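Local coordinates for protein phosphodiesterase (Pseudomonas aeruginosa, PDB 4G75) that is a colicin M-like bacteriocin that binds magnesium and probably kills rival bacteria by hydrolysing a phosphodiester-type bond in lipid-linked peptidoglycan precursors, at residues Gly52-Pro57 against Ala207-Gly212; Asp135-Asn138 against Tyr142-Ala145; Ala149-Gly154 against Asp241-Asn246. All coordinates share one frame; numbering follows the deposited sequence.

Contact 1 (Gly52-Pro57 against Ala207-Gly212); sequences GDWEKP and AGNTVG. With MG (magnesium ion), chain B; EDO (1,2-ethanediol), chain D.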
ATOM      1  N   GLY A  52      -8.729   5.564  -0.329  1.00  8.06           N
ATOM      2  CA  GLY A  52      -8.195   4.265   0.041  1.00  6.50           C
ATOM      3  C   GLY A  52      -9.190   3.121   0.040  1.00  9.98           C
ATOM      4  O   GLY A  52      -8.878   2.026   0.509  1.00  9.76           O
ATOM      5  N   ASP A  53     -10.384   3.367  -0.486  1.00 11.41           N
ATOM      6  CA  ASP A  53     -11.426   2.348  -0.549  1.00  5.74           C
ATOM      7  C   ASP A  53     -11.189   1.492  -1.791  1.00  9.38           C
ATOM      8  O   ASP A  53     -11.949   1.559  -2.750  1.00 10.51           O
ATOM      9  CB  ASP A  53     -12.791   3.042  -0.617  1.00  9.13           C
ATOM     10  CG  ASP A  53     -13.954   2.099  -0.356  1.00 21.07           C
ATOM     11  OD1 ASP A  53     -13.783   1.105   0.384  1.00 21.48           O
ATOM     12  OD2 ASP A  53     -15.055   2.368  -0.886  1.00 27.86           O
ATOM     13  N   TRP A  54     -10.125   0.688  -1.772  1.00  5.74           N
ATOM     14  CA  TRP A  54      -9.606   0.096  -3.004  1.00  4.62           C
ATOM     15  C   TRP A  54     -10.073  -1.331  -3.283  1.00  5.01           C
ATOM     16  O   TRP A  54     -10.077  -1.776  -4.436  1.00  6.97           O
ATOM     17  CB  TRP A  54      -8.072   0.146  -3.007  1.00 11.70           C
ATOM     18  CG  TRP A  54      -7.426  -0.749  -1.990  1.00  5.96           C
ATOM     19  CD1 TRP A  54      -7.303  -0.520  -0.651  1.00  6.26           C
ATOM     20  CD2 TRP A  54      -6.807  -2.022  -2.235  1.00  8.31           C
ATOM     21  NE1 TRP A  54      -6.651  -1.569  -0.046  1.00  8.55           N
ATOM     22  CE2 TRP A  54      -6.333  -2.503  -0.998  1.00  8.18           C
ATOM     23  CE3 TRP A  54      -6.607  -2.796  -3.382  1.00  9.49           C
ATOM     24  CZ2 TRP A  54      -5.672  -3.721  -0.875  1.00  8.34           C
ATOM     25  CZ3 TRP A  54      -5.946  -4.005  -3.255  1.00  7.36           C
ATOM     26  CH2 TRP A  54      -5.491  -4.456  -2.012  1.00  9.93           C
ATOM     27  N   GLU A  55     -10.440  -2.046  -2.226  1.00  7.38           N
ATOM     28  CA  GLU A  55     -10.857  -3.437  -2.353  1.00  9.90           C
ATOM     29  C   GLU A  55     -12.167  -3.553  -3.126  1.00  9.66           C
ATOM     30  O   GLU A  55     -12.292  -4.358  -4.043  1.00 11.07           O
ATOM     31  CB  GLU A  55     -11.023  -4.074  -0.970  1.00  5.59           C
ATOM     32  CG  GLU A  55      -9.740  -4.136  -0.141  1.00  3.92           C
ATOM     33  CD  GLU A  55      -9.633  -2.987   0.837  1.00  9.51           C
ATOM     34  OE1 GLU A  55     -10.131  -1.881   0.529  1.00 10.16           O
ATOM     35  OE2 GLU A  55      -9.049  -3.191   1.917  1.00 11.34           O
ATOM     36  N   LYS A  56     -13.148  -2.739  -2.756  1.00 10.11           N
ATOM     37  CA  LYS A  56     -14.473  -2.859  -3.351  1.00 11.15           C
ATOM     38  C   LYS A  56     -14.509  -2.619  -4.867  1.00  9.26           C
ATOM     39  O   LYS A  56     -15.071  -3.427  -5.601  1.00 11.24           O
ATOM     40  CB  LYS A  56     -15.487  -1.991  -2.601  1.00  7.62           C
ATOM     41  CG  LYS A  56     -15.817  -2.525  -1.210  1.00  7.15           C
ATOM     42  CD  LYS A  56     -16.677  -1.528  -0.440  1.00  8.44           C
ATOM     43  CE  LYS A  56     -16.986  -2.027   0.964  1.00 17.62           C
ATOM     44  NZ  LYS A  56     -17.911  -1.106   1.662  1.00 19.40           N
ATOM     45  N   PRO A  57     -13.883  -1.536  -5.349  1.00  7.75           N
ATOM     46  CA  PRO A  57     -13.913  -1.335  -6.804  1.00  6.75           C
ATOM     47  C   PRO A  57     -13.274  -2.492  -7.573  1.00 12.72           C
ATOM     48  O   PRO A  57     -13.808  -2.899  -8.603  1.00 11.57           O
ATOM     49  CB  PRO A  57     -13.097  -0.054  -7.020  1.00 10.52           C
ATOM     50  CG  PRO A  57     -12.942   0.568  -5.672  1.00 15.85           C
ATOM     51  CD  PRO A  57     -13.155  -0.470  -4.636  1.00 10.53           C
ATOM     52  N   ALA A 207       0.070   0.762   6.333  1.00  6.65           N
ATOM     53  CA  ALA A 207       1.125  -0.219   6.557  1.00  7.07           C
ATOM     54  C   ALA A 207       0.506  -1.574   6.875  1.00  7.81           C
ATOM     55  O   ALA A 207       0.959  -2.601   6.377  1.00  8.19           O
ATOM     56  CB  ALA A 207       2.062   0.223   7.680  1.00  6.92           C
ATOM     57  N   GLY A 208      -0.525  -1.573   7.716  1.00 11.65           N
ATOM     58  CA  GLY A 208      -1.172  -2.814   8.106  1.00  8.88           C
ATOM     59  C   GLY A 208      -1.736  -3.587   6.930  1.00 12.23           C
ATOM     60  O   GLY A 208      -1.758  -4.819   6.933  1.00 11.63           O
ATOM     61  N   ASN A 209      -2.190  -2.853   5.920  1.00 10.49           N
ATOM     62  CA  ASN A 209      -2.835  -3.437   4.754  1.00  8.91           C
ATOM     63  C   ASN A 209      -1.824  -3.698   3.644  1.00 11.56           C
ATOM     64  O   ASN A 209      -2.176  -4.190   2.578  1.00 12.36           O
ATOM     65  CB  ASN A 209      -3.924  -2.481   4.263  1.00  8.53           C
ATOM     66  CG  ASN A 209      -4.942  -3.146   3.358  1.00  9.66           C
ATOM     67  OD1 ASN A 209      -5.281  -4.329   3.506  1.00 15.36           O
ATOM     68  ND2 ASN A 209      -5.453  -2.378   2.424  1.00  3.49           N
ATOM     69  N   THR A 210      -0.560  -3.363   3.897  1.00  9.09           N
ATOM     70  CA  THR A 210       0.495  -3.561   2.909  1.00  4.74           C
ATOM     71  C   THR A 210       1.532  -4.582   3.388  1.00  9.42           C
ATOM     72  O   THR A 210       1.692  -5.647   2.791  1.00  8.97           O
ATOM     73  CB  THR A 210       1.204  -2.227   2.562  1.00  4.43           C
ATOM     74  OG1 THR A 210       0.227  -1.272   2.117  1.00  8.93           O
ATOM     75  CG2 THR A 210       2.239  -2.438   1.463  1.00  4.32           C
ATOM     76  N   VAL A 211       2.237  -4.235   4.458  1.00  6.23           N
ATOM     77  CA  VAL A 211       3.244  -5.117   5.039  1.00  8.54           C
ATOM     78  C   VAL A 211       2.766  -5.881   6.270  1.00  9.49           C
ATOM     79  O   VAL A 211       3.335  -6.911   6.605  1.00  9.62           O
ATOM     80  CB  VAL A 211       4.534  -4.358   5.405  1.00  5.50           C
ATOM     81  CG1 VAL A 211       5.214  -3.854   4.136  1.00 12.73           C
ATOM     82  CG2 VAL A 211       4.229  -3.202   6.361  1.00  5.45           C
ATOM     83  N   GLY A 212       1.746  -5.374   6.955  1.00  9.45           N
ATOM     84  CA  GLY A 212       1.220  -6.041   8.140  1.00 10.46           C
ATOM     85  C   GLY A 212       2.243  -6.163   9.258  1.00  8.50           C
ATOM     86  O   GLY A 212       2.823  -5.164   9.691  1.00 10.01           O
TER
HETATM   87 MG    MG B 301       4.209  -8.926   7.059  1.00 11.33          MG
HETATM   88  C1  EDO D 303      -3.427  -8.376   2.238  1.00 31.46           C
HETATM   89  O1  EDO D 303      -2.249  -8.820   1.556  1.00 40.09           O
HETATM   90  C2  EDO D 303      -3.452  -6.856   2.305  1.00 36.53           C
HETATM   91  O2  EDO D 303      -3.525  -6.304   0.987  1.00 16.83           O
HETATM   92  O   HOH W   1       4.972 -11.337   7.388  1.00 24.17           O
HETATM   93  O   HOH W   2       2.819  -9.746   5.106  1.00 17.19           O
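The carbonyl oxygen of A207 receives three backbone donors and so holds the turn from which N209 reaches W54 and E55. T210 N comes to A207 O at 3.0 Å, V211 N to A207 O at 2.8 Å, and G212 N bonds the same oxygen, which keeps the chain curled after helix 205-208. From this turn the N209 side chain extends with CG anti to the backbone N (chi1 -162°), and the outer atom of its amide reaches the edge of the W54 indole close to the ring plane, the amide itself being turned 53° from it. The atom modelled as N209 ND2 lies 2.9 Å from W54 NE1. The amide is probably turned over in the model, and with it turned back this approach may be a hydrogen bond. E55 CG lies over one indole face, near its rim, 3.9 Å above the plane. The E55 carboxylate is on the same side of the indole, above its NE1 edge, the side chain approaching N209 from the opposite direction, and R251 holds it in a salt bridge. P144 and A145 of helix 143-153 also pack on W54, so the indole is buried. A molecule of 1,2-ethanediol, probably from the crystallisation liquor, gives a weak bond from EDO O2 to N209 O at 3.0 Å, with EDO O2 also at the indole edge. Two residues on from N209, V211 O binds magnesium at 2.2 Å. One turn thus offers the N209 amide to the N-H edge of a buried indole and the V211 carbonyl to the metal, linking the W54 pocket to the magnesium site.

Contact 2 (Asp135-Asn138 against Tyr142-Ala145); sequences DTFN and YTPA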
ATOM      1  N   ASP A 135       9.738   2.049  -7.874  1.00  9.31           N
ATOM      2  CA  ASP A 135      10.489   1.172  -6.979  1.00 11.09           C
ATOM      3  C   ASP A 135      10.297   1.457  -5.491  1.00  9.13           C
ATOM      4  O   ASP A 135      10.904   0.797  -4.643  1.00 10.75           O
ATOM      5  CB  ASP A 135      11.986   1.199  -7.326  1.00 11.69           C
ATOM      6  CG  ASP A 135      12.620   2.562  -7.104  1.00 22.05           C
ATOM      7  OD1 ASP A 135      11.925   3.495  -6.660  1.00 13.57           O
ATOM      8  OD2 ASP A 135      13.826   2.705  -7.380  1.00 32.87           O
ATOM      9  N   THR A 136       9.447   2.426  -5.178  1.00  8.73           N
ATOM     10  CA  THR A 136       9.275   2.874  -3.802  1.00  5.11           C
ATOM     11  C   THR A 136       7.824   3.284  -3.587  1.00  4.38           C
ATOM     12  O   THR A 136       7.241   3.972  -4.433  1.00  8.11           O
ATOM     13  CB  THR A 136      10.169   4.083  -3.511  1.00  9.92           C
ATOM     14  OG1 THR A 136      11.517   3.769  -3.880  1.00  9.61           O
ATOM     15  CG2 THR A 136      10.126   4.452  -2.029  1.00  8.26           C
ATOM     16  N   PHE A 137       7.247   2.857  -2.469  1.00  6.66           N
ATOM     17  CA  PHE A 137       5.854   3.190  -2.147  1.00  7.72           C
ATOM     18  C   PHE A 137       5.738   4.549  -1.467  1.00  7.37           C
ATOM     19  O   PHE A 137       6.639   4.975  -0.736  1.00  8.29           O
ATOM     20  CB  PHE A 137       5.248   2.144  -1.206  1.00  5.95           C
ATOM     21  CG  PHE A 137       5.084   0.778  -1.819  1.00  6.88           C
ATOM     22  CD1 PHE A 137       4.191   0.569  -2.853  1.00  8.78           C
ATOM     23  CD2 PHE A 137       5.787  -0.313  -1.315  1.00  6.11           C
ATOM     24  CE1 PHE A 137       4.028  -0.698  -3.404  1.00 11.37           C
ATOM     25  CE2 PHE A 137       5.622  -1.570  -1.855  1.00  9.98           C
ATOM     26  CZ  PHE A 137       4.742  -1.762  -2.896  1.00 15.11           C
ATOM     27  N   ASN A 138       4.604   5.210  -1.678  1.00  5.06           N
ATOM     28  CA  ASN A 138       4.298   6.452  -0.972  1.00  7.60           C
ATOM     29  C   ASN A 138       3.933   6.283   0.503  1.00 12.20           C
ATOM     30  O   ASN A 138       4.253   7.145   1.336  1.00  6.56           O
ATOM     31  CB  ASN A 138       3.157   7.190  -1.672  1.00  8.60           C
ATOM     32  CG  ASN A 138       2.871   8.538  -1.040  1.00  9.97           C
ATOM     33  OD1 ASN A 138       3.727   9.423  -1.031  1.00  7.65           O
ATOM     34  ND2 ASN A 138       1.670   8.698  -0.499  1.00  7.96           N
ATOM     35  N   TYR A 142      -2.967   4.938  -1.963  1.00  4.72           N
ATOM     36  CA  TYR A 142      -2.792   4.076  -3.132  1.00  4.85           C
ATOM     37  C   TYR A 142      -1.835   2.919  -2.871  1.00  5.89           C
ATOM     38  O   TYR A 142      -1.666   2.046  -3.722  1.00  5.81           O
ATOM     39  CB  TYR A 142      -2.261   4.861  -4.343  1.00  5.91           C
ATOM     40  CG  TYR A 142      -3.131   6.011  -4.828  1.00  6.70           C
ATOM     41  CD1 TYR A 142      -4.462   5.808  -5.162  1.00  8.24           C
ATOM     42  CD2 TYR A 142      -2.603   7.283  -4.987  1.00  8.24           C
ATOM     43  CE1 TYR A 142      -5.251   6.844  -5.614  1.00  6.07           C
ATOM     44  CE2 TYR A 142      -3.384   8.329  -5.449  1.00  9.50           C
ATOM     45  CZ  TYR A 142      -4.705   8.098  -5.761  1.00  9.32           C
ATOM     46  OH  TYR A 142      -5.498   9.124  -6.222  1.00  7.53           O
ATOM     47  N   THR A 143      -1.199   2.908  -1.707  1.00  6.73           N
ATOM     48  CA  THR A 143      -0.087   1.982  -1.485  1.00  8.06           C
ATOM     49  C   THR A 143      -0.499   0.509  -1.392  1.00  6.32           C
ATOM     50  O   THR A 143       0.145  -0.356  -1.998  1.00  6.16           O
ATOM     51  CB  THR A 143       0.763   2.396  -0.268  1.00  8.35           C
ATOM     52  OG1 THR A 143       1.470   3.604  -0.585  1.00  8.63           O
ATOM     53  CG2 THR A 143       1.780   1.297   0.084  1.00  5.93           C
ATOM     54  N   PRO A 144      -1.562   0.209  -0.634  1.00  5.74           N
ATOM     55  CA  PRO A 144      -1.971  -1.200  -0.632  1.00  7.45           C
ATOM     56  C   PRO A 144      -2.349  -1.691  -2.032  1.00  8.67           C
ATOM     57  O   PRO A 144      -1.995  -2.810  -2.412  1.00  7.63           O
ATOM     58  CB  PRO A 144      -3.185  -1.202   0.296  1.00 10.02           C
ATOM     59  CG  PRO A 144      -2.892  -0.074   1.267  1.00  7.54           C
ATOM     60  CD  PRO A 144      -2.271   0.998   0.392  1.00  5.86           C
ATOM     61  N   ALA A 145      -3.060  -0.868  -2.794  1.00  8.16           N
ATOM     62  CA  ALA A 145      -3.428  -1.271  -4.151  1.00  8.62           C
ATOM     63  C   ALA A 145      -2.195  -1.409  -5.039  1.00  7.51           C
ATOM     64  O   ALA A 145      -2.102  -2.331  -5.851  1.00  5.99           O
ATOM     65  CB  ALA A 145      -4.432  -0.289  -4.765  1.00  5.76           C
TER
HETATM   66  O   HOH W   3      -0.514   6.683  -1.912  1.00  7.04           O
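This is a small, buried, mainly apolar contact in which the loop leading up to helix 143-153 folds back on the first turn of that helix. F137 and T143 carry it, their CA atoms 6.1 Å apart. The methyl of T143 does the touching: a chi1 of -69° (measured to OG1) points CG2 away from the residue's own N, and it rests 3.8 Å from F137 CB, meeting the adjoining part of the phenyl ring obliquely. The same rotamer sets T143 OG1 beside its own backbone N and on the side of N138, 3.7 Å from N138 N. D96 of helix 81-102 ties the two together, since one carboxylate oxygen is hydrogen-bonded to T143 OG1 and the other to N138 N; G139 N also bonds to T143 OG1. Water 3 makes a second bridge, accepting from N138 ND2 at 3.3 Å and from Y142 N at 3.0 Å. A buried polar seam thus runs beside the methyl-phenyl pair. M159 of strand 159-160 packs on F137, whose side chain lies about 6 Å from that of the magnesium ligand V211. It is a buried loop-to-helix junction near the centre of the chain, in the part that matches the colicin M family and close to the metal site.

Contact 3 (Ala149-Gly154 against Asp241-Asn246); sequences AHYLTG and DLYDFN. With MG (magnesium ion), chain B; EDO (1,2-ethanediol), chain D.
Y151, on the last turns of helix 143-153, lays its side chain against Y243 and F245, where strand 229-243 runs out into a loop. A chi1 of 177° swings the phenol out from the helix, away from its own N, and it crosses both partners at about a right angle. Its CB and the root of its ring meet Y243, and the outer part of its ring meets F245. Y151 CB lies 3.6 Å from Y243 CE2. The two tyrosine rings are inclined at 55°, neither stacked nor edge-to-face, with centroids 5.7 Å apart. F245 approaches differently, through its methylene. F245 CB sits over a face of the Y151 ring, 4.1 Å from the centroid, as a CH-pi contact. The F245 chi1 of -159° turns the phenyl away from Y151, leaving the methylene to make the contact, and the two rings, though nearly parallel, barely overlap. The Y243 hydroxyl in turn lies in plane at the edge of the F245 ring. At the far end of the phenol, Y151 OH is 2.9 Å from water 4, and that water donates to D244 O at 3.1 Å, extending the grip to the loop backbone. Y275 of the neighbouring strand 275-278 packs on both tyrosines, while F148 and H250 meet F245. Two residues before Y243 on the same strand, D241 OD2 binds magnesium at 2.5 Å. The three rings form an aromatic cluster at a helix-to-sheet interface, joining helix 143-153 to the strand that bears a metal ligand of this colicin M-type site.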
ATOM      1  N   ALA A 149      -0.923  -4.624  -7.052  1.00  8.82           N
ATOM      2  CA  ALA A 149      -0.639  -4.567  -8.475  1.00  9.03           C
ATOM      3  C   ALA A 149       0.758  -5.114  -8.763  1.00  9.24           C
ATOM      4  O   ALA A 149       0.961  -5.828  -9.744  1.00  8.40           O
ATOM      5  CB  ALA A 149      -0.795  -3.147  -8.988  1.00  6.96           C
ATOM      6  N   HIS A 150       1.717  -4.798  -7.898  1.00  6.36           N
ATOM      7  CA  HIS A 150       3.077  -5.287  -8.100  1.00  8.13           C
ATOM      8  C   HIS A 150       3.186  -6.802  -7.910  1.00 11.24           C
ATOM      9  O   HIS A 150       4.033  -7.468  -8.517  1.00  9.21           O
ATOM     10  CB  HIS A 150       4.072  -4.563  -7.191  1.00  7.61           C
ATOM     11  CG  HIS A 150       5.498  -4.830  -7.555  1.00 13.25           C
ATOM     12  ND1 HIS A 150       6.161  -4.113  -8.528  1.00 22.40           N
ATOM     13  CD2 HIS A 150       6.370  -5.767  -7.116  1.00 24.01           C
ATOM     14  CE1 HIS A 150       7.392  -4.578  -8.650  1.00 16.22           C
ATOM     15  NE2 HIS A 150       7.542  -5.586  -7.807  1.00 19.11           N
ATOM     16  N   TYR A 151       2.333  -7.344  -7.052  1.00  6.89           N
ATOM     17  CA  TYR A 151       2.229  -8.787  -6.869  1.00  6.29           C
ATOM     18  C   TYR A 151       1.798  -9.443  -8.189  1.00 10.26           C
ATOM     19  O   TYR A 151       2.351 -10.468  -8.612  1.00  7.26           O
ATOM     20  CB  TYR A 151       1.216  -9.052  -5.753  1.00  9.79           C
ATOM     21  CG  TYR A 151       0.903 -10.495  -5.455  1.00  8.67           C
ATOM     22  CD1 TYR A 151       1.908 -11.391  -5.091  1.00  9.81           C
ATOM     23  CD2 TYR A 151      -0.408 -10.953  -5.479  1.00 10.05           C
ATOM     24  CE1 TYR A 151       1.608 -12.715  -4.798  1.00 11.15           C
ATOM     25  CE2 TYR A 151      -0.716 -12.272  -5.184  1.00 12.38           C
ATOM     26  CZ  TYR A 151       0.292 -13.144  -4.846  1.00 13.01           C
ATOM     27  OH  TYR A 151      -0.016 -14.453  -4.549  1.00 15.30           O
ATOM     28  N   LEU A 152       0.829  -8.822  -8.856  1.00  6.19           N
ATOM     29  CA  LEU A 152       0.282  -9.370 -10.097  1.00  7.91           C
ATOM     30  C   LEU A 152       1.204  -9.232 -11.305  1.00 13.33           C
ATOM     31  O   LEU A 152       1.213 -10.099 -12.181  1.00 10.81           O
ATOM     32  CB  LEU A 152      -1.065  -8.713 -10.433  1.00  5.32           C
ATOM     33  CG  LEU A 152      -2.169  -8.801  -9.379  1.00 11.02           C
ATOM     34  CD1 LEU A 152      -3.503  -8.350  -9.974  1.00 10.77           C
ATOM     35  CD2 LEU A 152      -2.286 -10.200  -8.813  1.00 14.65           C
ATOM     36  N   THR A 153       1.981  -8.151 -11.355  1.00  9.40           N
ATOM     37  CA  THR A 153       2.680  -7.792 -12.585  1.00  7.89           C
ATOM     38  C   THR A 153       4.152  -7.403 -12.436  1.00 10.93           C
ATOM     39  O   THR A 153       4.838  -7.193 -13.438  1.00 11.19           O
ATOM     40  CB  THR A 153       1.959  -6.620 -13.304  1.00  8.18           C
ATOM     41  OG1 THR A 153       1.941  -5.474 -12.440  1.00 11.59           O
ATOM     42  CG2 THR A 153       0.529  -7.007 -13.665  1.00 11.40           C
ATOM     43  N   GLY A 154       4.637  -7.288 -11.204  1.00  9.96           N
ATOM     44  CA  GLY A 154       6.003  -6.836 -10.975  1.00  8.67           C
ATOM     45  C   GLY A 154       7.077  -7.894 -11.191  1.00  9.44           C
ATOM     46  O   GLY A 154       8.266  -7.585 -11.206  1.00 11.07           O
ATOM     47  N   ASP A 241      10.450  -7.589   4.161  1.00  9.33           N
ATOM     48  CA  ASP A 241       9.244  -8.342   4.439  1.00  8.46           C
ATOM     49  C   ASP A 241       8.637  -8.856   3.140  1.00 11.52           C
ATOM     50  O   ASP A 241       8.406  -8.091   2.211  1.00 13.08           O
ATOM     51  CB  ASP A 241       8.245  -7.448   5.171  1.00 22.32           C
ATOM     52  CG  ASP A 241       7.272  -8.240   6.003  1.00 29.92           C
ATOM     53  OD1 ASP A 241       7.674  -8.726   7.079  1.00 23.57           O
ATOM     54  OD2 ASP A 241       6.108  -8.376   5.578  1.00 14.73           O
ATOM     55  N   LEU A 242       8.375 -10.155   3.078  1.00 13.01           N
ATOM     56  CA  LEU A 242       7.861 -10.757   1.850  1.00 11.22           C
ATOM     57  C   LEU A 242       6.400 -10.409   1.588  1.00 11.90           C
ATOM     58  O   LEU A 242       5.541 -10.640   2.441  1.00 12.16           O
ATOM     59  CB  LEU A 242       8.032 -12.278   1.897  1.00 10.34           C
ATOM     60  CG  LEU A 242       7.600 -13.010   0.630  1.00 18.73           C
ATOM     61  CD1 LEU A 242       8.575 -12.696  -0.487  1.00 13.70           C
ATOM     62  CD2 LEU A 242       7.532 -14.502   0.889  1.00 30.06           C
ATOM     63  N   TYR A 243       6.108  -9.842   0.416  1.00 10.41           N
ATOM     64  CA  TYR A 243       4.714  -9.625   0.040  1.00  5.59           C
ATOM     65  C   TYR A 243       4.210 -10.870  -0.668  1.00  6.57           C
ATOM     66  O   TYR A 243       4.654 -11.183  -1.774  1.00 12.59           O
ATOM     67  CB  TYR A 243       4.540  -8.409  -0.873  1.00  8.47           C
ATOM     68  CG  TYR A 243       3.082  -8.051  -1.103  1.00  6.79           C
ATOM     69  CD1 TYR A 243       2.484  -7.013  -0.408  1.00  8.69           C
ATOM     70  CD2 TYR A 243       2.301  -8.778  -1.991  1.00  8.39           C
ATOM     71  CE1 TYR A 243       1.151  -6.692  -0.609  1.00  7.77           C
ATOM     72  CE2 TYR A 243       0.975  -8.463  -2.204  1.00 10.00           C
ATOM     73  CZ  TYR A 243       0.402  -7.428  -1.505  1.00  8.82           C
ATOM     74  OH  TYR A 243      -0.921  -7.117  -1.712  1.00 10.01           O
ATOM     75  N   ASP A 244       3.292 -11.581  -0.026  1.00 10.89           N
ATOM     76  CA  ASP A 244       2.717 -12.783  -0.619  1.00 13.75           C
ATOM     77  C   ASP A 244       1.196 -12.769  -0.530  1.00 16.00           C
ATOM     78  O   ASP A 244       0.556 -13.822  -0.539  1.00 19.82           O
ATOM     79  CB  ASP A 244       3.298 -14.047   0.033  1.00 18.02           C
ATOM     80  CG  ASP A 244       3.158 -14.056   1.552  1.00 25.78           C
ATOM     81  OD1 ASP A 244       2.519 -13.146   2.122  1.00 16.89           O
ATOM     82  OD2 ASP A 244       3.700 -14.985   2.188  1.00 25.91           O
ATOM     83  N   PHE A 245       0.632 -11.566  -0.445  1.00  7.94           N
ATOM     84  CA  PHE A 245      -0.814 -11.371  -0.338  1.00 18.58           C
ATOM     85  C   PHE A 245      -1.383 -12.139   0.853  1.00 20.05           C
ATOM     86  O   PHE A 245      -2.378 -12.850   0.742  1.00 17.42           O
ATOM     87  CB  PHE A 245      -1.519 -11.752  -1.644  1.00 20.40           C
ATOM     88  CG  PHE A 245      -2.881 -11.125  -1.802  1.00 13.50           C
ATOM     89  CD1 PHE A 245      -3.037  -9.747  -1.745  1.00 12.09           C
ATOM     90  CD2 PHE A 245      -4.005 -11.913  -1.996  1.00 20.92           C
ATOM     91  CE1 PHE A 245      -4.289  -9.166  -1.882  1.00 10.31           C
ATOM     92  CE2 PHE A 245      -5.255 -11.339  -2.135  1.00 14.48           C
ATOM     93  CZ  PHE A 245      -5.400  -9.969  -2.083  1.00 16.02           C
ATOM     94  N   ASN A 246      -0.718 -11.976   1.991  1.00 12.87           N
ATOM     95  CA  ASN A 246      -1.083 -12.615   3.249  1.00 11.33           C
ATOM     96  C   ASN A 246      -2.477 -12.196   3.700  1.00  9.45           C
ATOM     97  O   ASN A 246      -2.736 -11.010   3.888  1.00 17.75           O
ATOM     98  CB  ASN A 246      -0.049 -12.215   4.304  1.00 16.79           C
ATOM     99  CG  ASN A 246      -0.146 -13.032   5.583  1.00 22.37           C
ATOM    100  OD1 ASN A 246      -1.195 -13.574   5.922  1.00 16.18           O
ATOM    101  ND2 ASN A 246       0.964 -13.109   6.308  1.00 19.34           N
TER
HETATM  102 MG    MG B 301       4.209  -8.926   7.059  1.00 11.33          MG
HETATM  103  C1  EDO D 303      -3.427  -8.376   2.238  1.00 31.46           C
HETATM  104  O1  EDO D 303      -2.249  -8.820   1.556  1.00 40.09           O
HETATM  105  C2  EDO D 303      -3.452  -6.856   2.305  1.00 36.53           C
HETATM  106  O2  EDO D 303      -3.525  -6.304   0.987  1.00 16.83           O
HETATM  107  O   HOH W   4       1.182 -16.121  -2.520  1.00 34.05           O
HETATM  108  O   HOH W   1       4.972 -11.337   7.388  1.00 24.17           O
HETATM  109  O   HOH W   2       2.819  -9.746   5.106  1.00 17.19           O

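In the fold
Helix 143-153 connects the three contacts. Its first turn belongs to contact 2 and its last turns to contact 3, while P144 packs on contact 1, with P144 CB 3.5 Å from W54 NE1. Contacts 1 and 3 meet at the magnesium ion, where V211 O and D241 OD2 lie 3.3 Å apart as ligands alongside E213 O and two waters common to both. T210 O also approaches Y243 CD1 at 3.6 Å, and one ethanediol molecule touches both contacts. Contact 2 lies further off, with the F137 side chain about 12 Å from the magnesium. Along the chain, contact 2 is nested within contact 1, whereas the segments of contacts 1 and 3 alternate.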